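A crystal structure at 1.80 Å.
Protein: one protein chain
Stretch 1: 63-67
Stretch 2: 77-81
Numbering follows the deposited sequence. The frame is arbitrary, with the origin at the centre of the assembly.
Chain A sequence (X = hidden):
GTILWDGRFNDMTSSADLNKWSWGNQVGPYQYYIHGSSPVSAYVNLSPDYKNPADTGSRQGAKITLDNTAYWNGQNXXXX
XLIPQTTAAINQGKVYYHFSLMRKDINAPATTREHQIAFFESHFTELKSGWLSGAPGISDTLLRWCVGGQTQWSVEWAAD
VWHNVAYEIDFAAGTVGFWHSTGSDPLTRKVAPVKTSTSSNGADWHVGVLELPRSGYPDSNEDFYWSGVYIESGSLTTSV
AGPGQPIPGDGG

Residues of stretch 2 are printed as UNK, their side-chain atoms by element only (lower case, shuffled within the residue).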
ATOM      1  N   LYS A  63      -7.172  -7.650  -4.733  1.00 12.04           N
ATOM      2  CA  LYS A  63      -6.021  -8.529  -4.862  1.00 10.41           C
ATOM      3  C   LYS A  63      -5.201  -7.845  -5.956  1.00  9.96           C
ATOM      4  O   LYS A  63      -5.703  -7.614  -7.059  1.00 10.47           O
ATOM      5  CB  LYS A  63      -6.429  -9.928  -5.342  1.00 11.11           C
ATOM      6  CG  LYS A  63      -5.203 -10.825  -5.575  1.00 10.53           C
ATOM      7  CD  LYS A  63      -5.651 -12.284  -5.796  1.00 15.97           C
ATOM      8  CE  LYS A  63      -6.493 -12.425  -7.002  1.00 16.73           C
ATOM      9  NZ  LYS A  63      -6.791 -13.901  -7.189  1.00 24.60           N
ATOM     10  N   ILE A  64      -3.965  -7.474  -5.622  1.00  8.36           N
ATOM     11  CA  ILE A  64      -3.054  -6.844  -6.563  1.00 10.67           C
ATOM     12  C   ILE A  64      -2.037  -7.920  -6.913  1.00  8.76           C
ATOM     13  O   ILE A  64      -1.439  -8.547  -6.044  1.00 10.52           O
ATOM     14  CB  ILE A  64      -2.399  -5.575  -5.936  1.00 10.98           C
ATOM     15  CG1 ILE A  64      -3.476  -4.480  -5.868  1.00 11.85           C
ATOM     16  CG2 ILE A  64      -1.234  -5.092  -6.802  1.00 11.33           C
ATOM     17  CD1 ILE A  64      -3.028  -3.152  -5.277  1.00 14.84           C
ATOM     18  N   THR A  65      -1.886  -8.140  -8.202  1.00  9.71           N
ATOM     19  CA  THR A  65      -1.031  -9.204  -8.716  1.00 10.61           C
ATOM     20  C   THR A  65       0.133  -8.793  -9.606  1.00  8.88           C
ATOM     21  O   THR A  65      -0.003  -7.939 -10.472  1.00 11.38           O
ATOM     22  CB  THR A  65      -1.915 -10.174  -9.546  1.00 10.31           C
ATOM     23  OG1 THR A  65      -2.892 -10.767  -8.675  1.00 13.99           O
ATOM     24  CG2 THR A  65      -1.079 -11.256 -10.214  1.00 12.62           C
ATOM     25  N   LEU A  66       1.271  -9.434  -9.398  1.00 10.20           N
ATOM     26  CA  LEU A  66       2.413  -9.221 -10.261  1.00 10.86           C
ATOM     27  C   LEU A  66       2.502 -10.544 -10.994  1.00 11.82           C
ATOM     28  O   LEU A  66       2.530 -11.608 -10.352  1.00 11.62           O
ATOM     29  CB  LEU A  66       3.704  -9.056  -9.476  1.00 10.02           C
ATOM     30  CG  LEU A  66       3.815  -7.819  -8.593  1.00 10.19           C
ATOM     31  CD1 LEU A  66       5.175  -7.818  -7.831  1.00 10.80           C
ATOM     32  CD2 LEU A  66       3.709  -6.611  -9.504  1.00 10.45           C
ATOM     33  N   ASP A  67       2.522 -10.494 -12.316  1.00 14.17           N
ATOM     34  CA  ASP A  67       2.666 -11.735 -13.078  1.00 15.63           C
ATOM     35  C   ASP A  67       3.794 -11.541 -14.072  1.00 15.80           C
ATOM     36  O   ASP A  67       4.524 -10.576 -13.959  1.00 14.92           O
ATOM     37  CB  ASP A  67       1.348 -12.144 -13.755  1.00 16.50           C
ATOM     38  CG  ASP A  67       0.916 -11.212 -14.901  1.00 19.60           C
ATOM     39  OD1 ASP A  67       1.691 -10.340 -15.353  1.00 17.18           O
ATOM     40  OD2 ASP A  67      -0.239 -11.384 -15.372  1.00 19.23           O
ATOM     41  N   UNK A  77      11.881  -3.770 -13.268  1.00 14.53           N
ATOM     42  CA  UNK A  77      11.251  -4.049 -11.964  1.00 15.72           C
ATOM     43  C   UNK A  77       9.770  -4.363 -12.298  1.00 11.63           C
ATOM     44  O   UNK A  77       9.217  -3.757 -13.223  1.00 11.93           O
ATOM     45  c   UNK A  77      11.214  -2.800 -11.040  1.00 16.71           C
ATOM     46  c   UNK A  77      11.776   0.639 -11.118  1.00 30.75           C
ATOM     47  c   UNK A  77      12.500  -2.030 -10.829  1.00 25.47           C
ATOM     48  s   UNK A  77      12.695  -0.584 -11.908  1.00 31.90           S
ATOM     49  N   UNK A  78       9.138  -5.284 -11.577  1.00 12.43           N
ATOM     50  CA  UNK A  78       7.699  -5.577 -11.803  1.00 12.41           C
ATOM     51  C   UNK A  78       6.894  -4.590 -10.949  1.00 11.60           C
ATOM     52  O   UNK A  78       7.252  -4.324  -9.801  1.00 11.96           O
ATOM     53  c   UNK A  78       7.299  -6.975 -11.332  1.00 13.69           C
ATOM     54  n   UNK A  78       5.599 -11.835 -11.538  1.00 16.57           N
ATOM     55  n   UNK A  78       7.005 -10.105 -11.351  1.00 19.05           N
ATOM     56  n   UNK A  78       6.989 -11.779  -9.695  1.00 15.61           N
ATOM     57  c   UNK A  78       8.139  -8.091 -11.859  1.00 19.47           C
ATOM     58  c   UNK A  78       6.532 -11.226 -10.830  1.00 16.12           C
ATOM     59  c   UNK A  78       8.068  -9.285 -10.870  1.00 21.56           C
ATOM     60  N   UNK A  79       5.796  -4.074 -11.493  1.00 11.76           N
ATOM     61  CA  UNK A  79       4.971  -3.105 -10.760  1.00  9.55           C
ATOM     62  C   UNK A  79       3.496  -3.172 -11.119  1.00  8.63           C
ATOM     63  O   UNK A  79       3.154  -3.345 -12.262  1.00  8.61           O
ATOM     64  c   UNK A  79       7.241  -0.010 -11.455  1.00 13.40           C
ATOM     65  c   UNK A  79       5.409  -1.659 -11.082  1.00 10.35           C
ATOM     66  c   UNK A  79       7.222   2.323 -10.698  1.00 14.35           C
ATOM     67  n   UNK A  79       8.088   2.651 -11.656  1.00 13.21           N
ATOM     68  c   UNK A  79       6.884  -1.355 -10.866  1.00 14.37           C
ATOM     69  n   UNK A  79       6.771   3.241  -9.858  1.00 11.32           N
ATOM     70  n   UNK A  79       6.803   1.065 -10.583  1.00 14.53           N
ATOM     71  N   UNK A  80       2.649  -2.975 -10.115  1.00  9.49           N
ATOM     72  CA  UNK A  80       1.202  -2.857 -10.291  1.00  7.64           C
ATOM     73  C   UNK A  80       0.894  -1.843  -9.190  1.00  7.15           C
ATOM     74  O   UNK A  80       0.949  -2.171  -7.991  1.00  7.19           O
ATOM     75  c   UNK A  80       0.412  -4.149 -10.015  1.00  9.83           C
ATOM     76  c   UNK A  80      -1.072  -3.859 -10.114  1.00 10.68           C
ATOM     77  o   UNK A  80       0.747  -5.147 -10.988  1.00 10.79           O
ATOM     78  N   UNK A  81       0.605  -0.620  -9.601  1.00  7.46           N
ATOM     79  CA  UNK A  81       0.367   0.447  -8.622  1.00  9.03           C
ATOM     80  C   UNK A  81      -0.792   1.349  -9.022  1.00  9.43           C
ATOM     81  O   UNK A  81      -1.014   1.575 -10.202  1.00 11.91           O
ATOM     82  o   UNK A  81       5.149   0.278  -8.691  1.00 15.51           O
ATOM     83  c   UNK A  81       2.864   0.509  -8.010  1.00 15.11           C
ATOM     84  c   UNK A  81       1.660   1.304  -8.495  1.00 11.15           C
ATOM     85  c   UNK A  81       4.197   1.074  -8.512  1.00 13.67           C
ATOM     86  o   UNK A  81       4.285   2.317  -8.729  1.00 16.72           O
TER

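Position 77 has four side-chain atoms: three carbons and one sulfur. The chain does not branch, and the sulfur sits between the second carbon and the last. A thioether of this kind belongs to methionine, so the residue is Met77. It lies just before the strand. Its side chain is out of reach of stretch 1 and takes no part in the contact. It touches a crystal neighbour instead.

Position 78 has seven side-chain atoms. Three carbons run in line to a nitrogen, and then comes a carbon carrying two more nitrogens. That last group is a flat guanidinium. The CA-to-CB bond points toward stretch 1, and the long chain reaches the end of the facing strand. One terminal nitrogen lies 2.9 Å from the backbone O of Asp67. The residue is Arg78, and the nitrogen is NH2. Arg78 NH2 donates a hydrogen bond to Asp67 O, and the N-H...acceptor angle of 172° is nearly straight. Asp67 O lies at the edge of the guanidinium, near its plane, where its N-H groups point. Leu66 CB lies over one face, 3.8 Å from Arg78 CZ. Leu66 O is also near, 3.3 Å from Arg78 NH2, but the angle is too poor for a hydrogen bond.

Position 79 again has three carbons, a nitrogen, and a carbon carrying two nitrogens. This is a second guanidinium side chain, so the residue is Arg79. Its CA-to-CB bond points away from stretch 1. Its backbone still makes a contact: Leu66 CD2 packs 3.8 Å from Arg79 C. The side chain pairs with position 81 in the same strand.

Position 80 has three side-chain atoms. The first carbon carries one oxygen and one carbon. The CA-to-CB bond points toward stretch 1. The oxygen lies 2.9 Å from Thr65 O, and the branch carbon lies 3.5 Å from Ile64 CG2. The branch identifies threonine, so the residue is Thr80, with the oxygen as OG1 and the methyl as CG2. Thr80 OG1 donates a hydrogen bond to Thr65 O. Leu66 CD2 also comes within 3.6 Å of Thr80 OG1.

Position 81 has five side-chain atoms. Three carbons lie in line, and the third carries two oxygens. Its CA-to-CB bond points away from stretch 1, and it makes no contact there. This is a carboxylate at the length of glutamate, so the residue is Glu81. It receives two hydrogen bonds from Arg79: NE to Glu81 OE2 at 2.6 Å, in a salt bridge, and NH2 to Glu81 OE1 at 2.9 Å.

The two strands run nearly antiparallel, at 158°. Side chains of both strands meet between them, and no backbone-to-backbone hydrogen bond links the two stretches. The CA-to-CB bonds of Arg78 and Thr80 point toward stretch 1, and those of Ile64 and Leu66 toward stretch 2. Apolar packing is joined by two hydrogen bonds, both from side chains of stretch 2 to backbone carbonyls of stretch 1. The CA-to-CB bonds of Arg79 and Glu81 point away, and their side chains pair with each other.

Stretch 2 (77-81) MRRTE
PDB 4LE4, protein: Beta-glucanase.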